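Local structure of HD domain protein (Enterococcus faecalis, 4LRL) at residues 232-237 and 243-248; 201-206 and 397-402. The protein probably hydrolyses deoxyribonucleoside triphosphates to deoxynucleosides and triphosphate, as an allosterically regulated metal-dependent HD-domain phosphohydrolase. All coordinates share one frame; numbering follows the deposited sequence.

In the fold
Contact 1 closes the beta hairpin of strands 235-238 and 241-245, far from the middle of the subunit, about 26 Å from its centre. Contact 2 lies deeper, about 14 Å from that centre, and joins the loop before helix 206-219 to the loop before strand 411-413. Along the chain, contact 1 is nested within the long loop that contact 2 closes. The two centres are 16 Å apart, yet F244 CE1 packs on I204 CG2 at 3.4 Å. Contact 2 joins the HD domain to the HD-associated region directly, just before the metal ligand D207. Contact 1 is internal to that region, and its hairpin meets the HD domain through F244 on I204 and I235 on I101.

Contact 1: residues 232-237 and 243-248; sequences LRVIRP and AFAMNG
V234 and A245 meet where helix 228-234 passes into a beta hairpin. A245 N donates a nearly straight hydrogen bond of 2.9 Å to V234 O. The CB atoms of the two residues pack at 3.9 Å. V234 CG1 lies anti to its carbonyl carbon (chi1 -63°), which carries it to G248 CA at 3.7 Å. The same methyl also passes N247 OD1. V234 CG2 stands at the edge of the F244 ring, near its plane.

I235 and F244 form an antiparallel non-hydrogen-bonded pair. Their side chains lie side by side and point the same way, with I235 CG1 3.6 Å from F244 CE2. With CG1 anti to the backbone N (chi1 -166°), CB, CG1 and CD1 of I235 all gather at F244 CE2, one corner of the ring. R236 and A243 are the next, hydrogen-bonded pair, with side chains on the other face. A243 N gives R236 O a straight bond of 2.7 Å, while the return bond from R236 N to A243 O is more bent.

The hairpin ends one side of a mixed sheet. F244 also bonds through its backbone to strand 411-413, and R236 packs on M413. I235 faces I101 of helix 87-108, and F244 touches I204.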
loop_
_atom_site.group_PDB
_atom_site.type_symbol
_atom_site.label_atom_id
_atom_site.label_comp_id
_atom_site.label_asym_id
_atom_site.label_seq_id
_atom_site.Cartn_x
_atom_site.Cartn_y
_atom_site.Cartn_z
ATOM N N LEU C 232 -14.094 -4.504 12.667
ATOM C CA LEU C 232 -14.113 -5.702 13.492
ATOM C C LEU C 232 -13.880 -5.417 14.972
ATOM O O LEU C 232 -14.303 -6.189 15.825
ATOM C CB LEU C 232 -13.114 -6.740 12.973
ATOM C CG LEU C 232 -13.468 -7.351 11.607
ATOM C CD1 LEU C 232 -12.461 -8.407 11.198
ATOM C CD2 LEU C 232 -14.872 -7.917 11.597
ATOM N N ARG C 233 -13.230 -4.295 15.279
ATOM C CA ARG C 233 -12.952 -3.939 16.667
ATOM C C ARG C 233 -14.175 -3.351 17.384
ATOM O O ARG C 233 -14.220 -3.329 18.609
ATOM C CB ARG C 233 -11.781 -2.954 16.738
ATOM C CG ARG C 233 -11.110 -2.862 18.106
ATOM C CD ARG C 233 -10.072 -3.952 18.299
ATOM N NE ARG C 233 -9.690 -4.115 19.700
ATOM C CZ ARG C 233 -8.671 -4.868 20.120
ATOM N NH1 ARG C 233 -7.914 -5.525 19.246
ATOM N NH2 ARG C 233 -8.402 -4.959 21.421
ATOM N N VAL C 234 -15.154 -2.870 16.622
ATOM C CA VAL C 234 -16.308 -2.192 17.205
ATOM C C VAL C 234 -17.635 -2.882 16.898
ATOM O O VAL C 234 -18.662 -2.533 17.496
ATOM C CB VAL C 234 -16.392 -0.699 16.786
ATOM C CG1 VAL C 234 -15.177 0.080 17.293
ATOM C CG2 VAL C 234 -16.552 -0.550 15.272
ATOM N N ILE C 235 -17.611 -3.853 15.975
ATOM C CA ILE C 235 -18.803 -4.649 15.636
ATOM C C ILE C 235 -19.304 -5.425 16.857
ATOM O O ILE C 235 -18.519 -5.928 17.661
ATOM C CB ILE C 235 -18.563 -5.607 14.439
ATOM C CG1 ILE C 235 -19.895 -6.141 13.899
ATOM C CG2 ILE C 235 -17.596 -6.755 14.821
ATOM C CD1 ILE C 235 -19.821 -6.805 12.532
ATOM N N ARG C 236 -20.618 -5.527 16.977
ATOM C CA ARG C 236 -21.227 -6.055 18.192
ATOM C C ARG C 236 -22.598 -6.682 17.895
ATOM O O ARG C 236 -23.339 -6.168 17.061
ATOM C CB ARG C 236 -21.374 -4.908 19.194
ATOM C CG ARG C 236 -21.936 -5.277 20.548
ATOM C CD ARG C 236 -22.545 -4.062 21.216
ATOM N NE ARG C 236 -22.651 -4.237 22.661
ATOM C CZ ARG C 236 -21.821 -3.692 23.546
ATOM N NH1 ARG C 236 -20.806 -2.925 23.151
ATOM N NH2 ARG C 236 -22.007 -3.918 24.839
ATOM N N PRO C 237 -22.937 -7.794 18.574
ATOM C CA PRO C 237 -24.312 -8.259 18.497
ATOM C C PRO C 237 -25.194 -7.506 19.491
ATOM O O PRO C 237 -24.695 -6.954 20.465
ATOM C CB PRO C 237 -24.205 -9.723 18.927
ATOM C CG PRO C 237 -23.086 -9.718 19.928
ATOM C CD PRO C 237 -22.105 -8.680 19.419
ATOM N N ALA C 243 -24.697 -4.325 15.551
ATOM C CA ALA C 243 -24.488 -2.893 15.722
ATOM C C ALA C 243 -22.998 -2.581 15.812
ATOM O O ALA C 243 -22.161 -3.475 15.725
ATOM C CB ALA C 243 -25.218 -2.392 16.978
ATOM N N PHE C 244 -22.670 -1.304 15.976
ATOM C CA PHE C 244 -21.279 -0.879 16.032
ATOM C C PHE C 244 -21.104 0.152 17.111
ATOM O O PHE C 244 -21.834 1.147 17.159
ATOM C CB PHE C 244 -20.815 -0.337 14.667
ATOM C CG PHE C 244 -21.068 -1.291 13.542
ATOM C CD1 PHE C 244 -22.342 -1.395 12.971
ATOM C CD2 PHE C 244 -20.056 -2.119 13.079
ATOM C CE1 PHE C 244 -22.593 -2.303 11.963
ATOM C CE2 PHE C 244 -20.302 -3.025 12.057
ATOM C CZ PHE C 244 -21.567 -3.114 11.497
ATOM N N ALA C 245 -20.131 -0.098 17.978
ATOM C CA ALA C 245 -19.834 0.806 19.082
ATOM C C ALA C 245 -19.679 2.225 18.546
ATOM O O ALA C 245 -19.036 2.436 17.503
ATOM C CB ALA C 245 -18.575 0.359 19.817
ATOM N N MET C 246 -20.284 3.183 19.248
ATOM C CA MET C 246 -20.242 4.599 18.854
ATOM C C MET C 246 -18.815 5.134 18.687
ATOM O O MET C 246 -18.582 6.038 17.885
ATOM C CB MET C 246 -21.040 5.468 19.844
ATOM C CG MET C 246 -21.262 6.916 19.406
ATOM S SD MET C 246 -22.183 7.110 17.852
ATOM C CE MET C 246 -21.732 8.793 17.453
ATOM N N ASN C 247 -17.859 4.571 19.423
ATOM C CA ASN C 247 -16.468 5.027 19.307
ATOM C C ASN C 247 -15.798 4.635 17.979
ATOM O O ASN C 247 -14.697 5.072 17.686
ATOM C CB ASN C 247 -15.620 4.596 20.514
ATOM C CG ASN C 247 -15.451 3.092 20.604
ATOM O OD1 ASN C 247 -14.476 2.537 20.110
ATOM N ND2 ASN C 247 -16.408 2.425 21.227
ATOM N N GLY C 248 -16.484 3.825 17.178
ATOM C CA GLY C 248 -15.990 3.435 15.864
ATOM C C GLY C 248 -16.753 4.031 14.695
ATOM O O GLY C 248 -16.641 3.539 13.572
#

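Contact 2: residues 201-206 and 397-402; sequences SSQIDA and DFYRPN
The turn leading into helix 206-219, the HD-domain helix that carries the metal ligand D207, is joined here to a loop of the HD-associated region. Q203 reaches from the turn to D397 and Y399. Its NE2 donates a hydrogen bond of 3.0 Å to D397 OD2. The bond is fairly straight, with 165° at the hydrogen. The carboxylate oxygen lies close to the amide plane, but the amide and carboxylate planes stand 72° apart.

Q203 CG is anti to the carbonyl carbon and the chain bends at chi2 (-63°). This brings the middle of the side chain to the Y399 ring. CG meets the ring edge in plane, 3.7 Å from Y399 CD1. Q203 OE1 is also at the edge, 3.4 Å from Y399 CD1. P401 CD sits over the centre of one face of this ring.

The polar ends have further partners. R259 NH2 donates to Q203 OE1, so both ends of the amide are used and its rotation is fixed. D397 OD1 forms a salt bridge with R208 on helix 206-219. Y399 OH bonds to the backbone N of I410 and to E421.

The turn is also braced from within. S202 OG accepts from I204 N at 3.1 Å, which makes an ST turn. D205 OD1 accepts from S202 N through its anti lone pair, at 2.8 Å. D205 OD2 accepts from R208 N.

D205 is thus the N-cap of helix 206-219, the helix whose D207 completes the H...HD...D metal site with H90, H134 and D135, the site that defines HD-domain phosphohydrolases and holds nickel here.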
loop_
_atom_site.group_PDB
_atom_site.type_symbol
_atom_site.label_atom_id
_atom_site.label_comp_id
_atom_site.label_asym_id
_atom_site.label_seq_id
_atom_site.Cartn_x
_atom_site.Cartn_y
_atom_site.Cartn_z
ATOM N N SER C 201 -26.519 -10.444 5.431
ATOM C CA SER C 201 -27.243 -9.480 4.625
ATOM C C SER C 201 -27.789 -8.354 5.481
ATOM O O SER C 201 -28.599 -8.580 6.383
ATOM C CB SER C 201 -28.368 -10.162 3.848
ATOM O OG SER C 201 -29.108 -9.194 3.130
ATOM N N SER C 202 -27.314 -7.148 5.201
ATOM C CA SER C 202 -27.740 -5.936 5.888
ATOM C C SER C 202 -27.241 -4.760 5.054
ATOM O O SER C 202 -27.001 -4.918 3.856
ATOM C CB SER C 202 -27.188 -5.888 7.324
ATOM O OG SER C 202 -25.775 -5.763 7.334
ATOM N N GLN C 203 -27.087 -3.592 5.667
ATOM C CA GLN C 203 -26.477 -2.453 4.988
ATOM C C GLN C 203 -24.960 -2.440 5.175
ATOM O O GLN C 203 -24.240 -1.694 4.502
ATOM C CB GLN C 203 -27.124 -1.137 5.417
ATOM C CG GLN C 203 -28.509 -0.886 4.779
ATOM C CD GLN C 203 -28.421 -0.768 3.270
ATOM O OE1 GLN C 203 -27.518 -0.119 2.746
ATOM N NE2 GLN C 203 -29.351 -1.397 2.564
ATOM N N ILE C 204 -24.475 -3.303 6.062
ATOM C CA ILE C 204 -23.050 -3.390 6.379
ATOM C C ILE C 204 -22.731 -4.815 6.825
ATOM O O ILE C 204 -22.645 -5.111 8.013
ATOM C CB ILE C 204 -22.655 -2.318 7.452
ATOM C CG1 ILE C 204 -21.157 -2.384 7.802
ATOM C CG2 ILE C 204 -23.564 -2.419 8.687
ATOM C CD1 ILE C 204 -20.650 -1.147 8.532
ATOM N N ASP C 205 -22.588 -5.707 5.862
ATOM C CA ASP C 205 -22.478 -7.132 6.141
ATOM C C ASP C 205 -21.199 -7.719 5.522
ATOM O O ASP C 205 -20.477 -7.024 4.792
ATOM C CB ASP C 205 -23.711 -7.845 5.584
ATOM C CG ASP C 205 -23.908 -7.587 4.098
ATOM O OD1 ASP C 205 -24.991 -7.115 3.715
ATOM O OD2 ASP C 205 -22.960 -7.824 3.310
ATOM N N ALA C 206 -20.952 -9.002 5.792
ATOM C CA ALA C 206 -19.747 -9.685 5.347
ATOM C C ALA C 206 -19.643 -9.743 3.819
ATOM O O ALA C 206 -18.543 -9.786 3.262
ATOM C CB ALA C 206 -19.693 -11.075 5.936
ATOM N N ASP C 397 -27.523 -1.253 -4.304
ATOM C CA ASP C 397 -28.438 -0.365 -3.592
ATOM C C ASP C 397 -27.700 0.700 -2.770
ATOM O O ASP C 397 -26.667 0.423 -2.157
ATOM C CB ASP C 397 -29.366 -1.184 -2.691
ATOM C CG ASP C 397 -28.627 -1.883 -1.561
ATOM O OD1 ASP C 397 -27.633 -2.596 -1.826
ATOM O OD2 ASP C 397 -29.044 -1.720 -0.400
ATOM N N PHE C 398 -28.237 1.918 -2.773
ATOM C CA PHE C 398 -27.677 3.017 -1.988
ATOM C C PHE C 398 -28.130 2.936 -0.538
ATOM O O PHE C 398 -29.159 2.322 -0.240
ATOM C CB PHE C 398 -28.094 4.365 -2.575
ATOM C CG PHE C 398 -27.359 4.732 -3.826
ATOM C CD1 PHE C 398 -26.081 5.281 -3.762
ATOM C CD2 PHE C 398 -27.939 4.531 -5.072
ATOM C CE1 PHE C 398 -25.392 5.628 -4.921
ATOM C CE2 PHE C 398 -27.257 4.873 -6.240
ATOM C CZ PHE C 398 -25.981 5.422 -6.162
ATOM N N TYR C 399 -27.364 3.557 0.356
ATOM C CA TYR C 399 -27.760 3.639 1.755
ATOM C C TYR C 399 -28.883 4.668 1.950
ATOM O O TYR C 399 -28.655 5.870 1.847
ATOM C CB TYR C 399 -26.556 3.934 2.665
ATOM C CG TYR C 399 -26.901 3.860 4.134
ATOM C CD1 TYR C 399 -27.482 2.709 4.670
ATOM C CD2 TYR C 399 -26.667 4.939 4.988
ATOM C CE1 TYR C 399 -27.828 2.630 6.023
ATOM C CE2 TYR C 399 -27.000 4.871 6.346
ATOM C CZ TYR C 399 -27.587 3.711 6.855
ATOM O OH TYR C 399 -27.933 3.619 8.188
ATOM N N ARG C 400 -30.095 4.179 2.202
ATOM C CA ARG C 400 -31.248 5.041 2.484
ATOM C C ARG C 400 -31.990 4.548 3.728
ATOM O O ARG C 400 -32.976 3.816 3.615
ATOM C CB ARG C 400 -32.203 5.112 1.290
ATOM C CG ARG C 400 -33.216 6.244 1.418
ATOM C CD ARG C 400 -34.490 6.012 0.617
ATOM N NE ARG C 400 -34.215 5.878 -0.811
ATOM C CZ ARG C 400 -35.070 6.188 -1.777
ATOM N NH1 ARG C 400 -34.711 6.025 -3.042
ATOM N NH2 ARG C 400 -36.275 6.670 -1.490
ATOM N N PRO C 401 -31.514 4.941 4.923
ATOM C CA PRO C 401 -32.112 4.459 6.161
ATOM C C PRO C 401 -33.556 4.918 6.347
ATOM O O PRO C 401 -33.843 6.117 6.311
ATOM C CB PRO C 401 -31.207 5.048 7.250
ATOM C CG PRO C 401 -30.508 6.189 6.600
ATOM C CD PRO C 401 -30.331 5.783 5.176
ATOM N N ASN C 402 -34.452 3.953 6.517
ATOM C CA ASN C 402 -35.836 4.247 6.833
ATOM C C ASN C 402 -36.071 4.089 8.325
ATOM O O ASN C 402 -35.971 2.987 8.870
ATOM C CB ASN C 402 -36.781 3.354 6.041
ATOM C CG ASN C 402 -38.175 3.913 5.976
ATOM O OD1 ASN C 402 -38.862 4.033 6.991
ATOM N ND2 ASN C 402 -38.608 4.261 4.775
#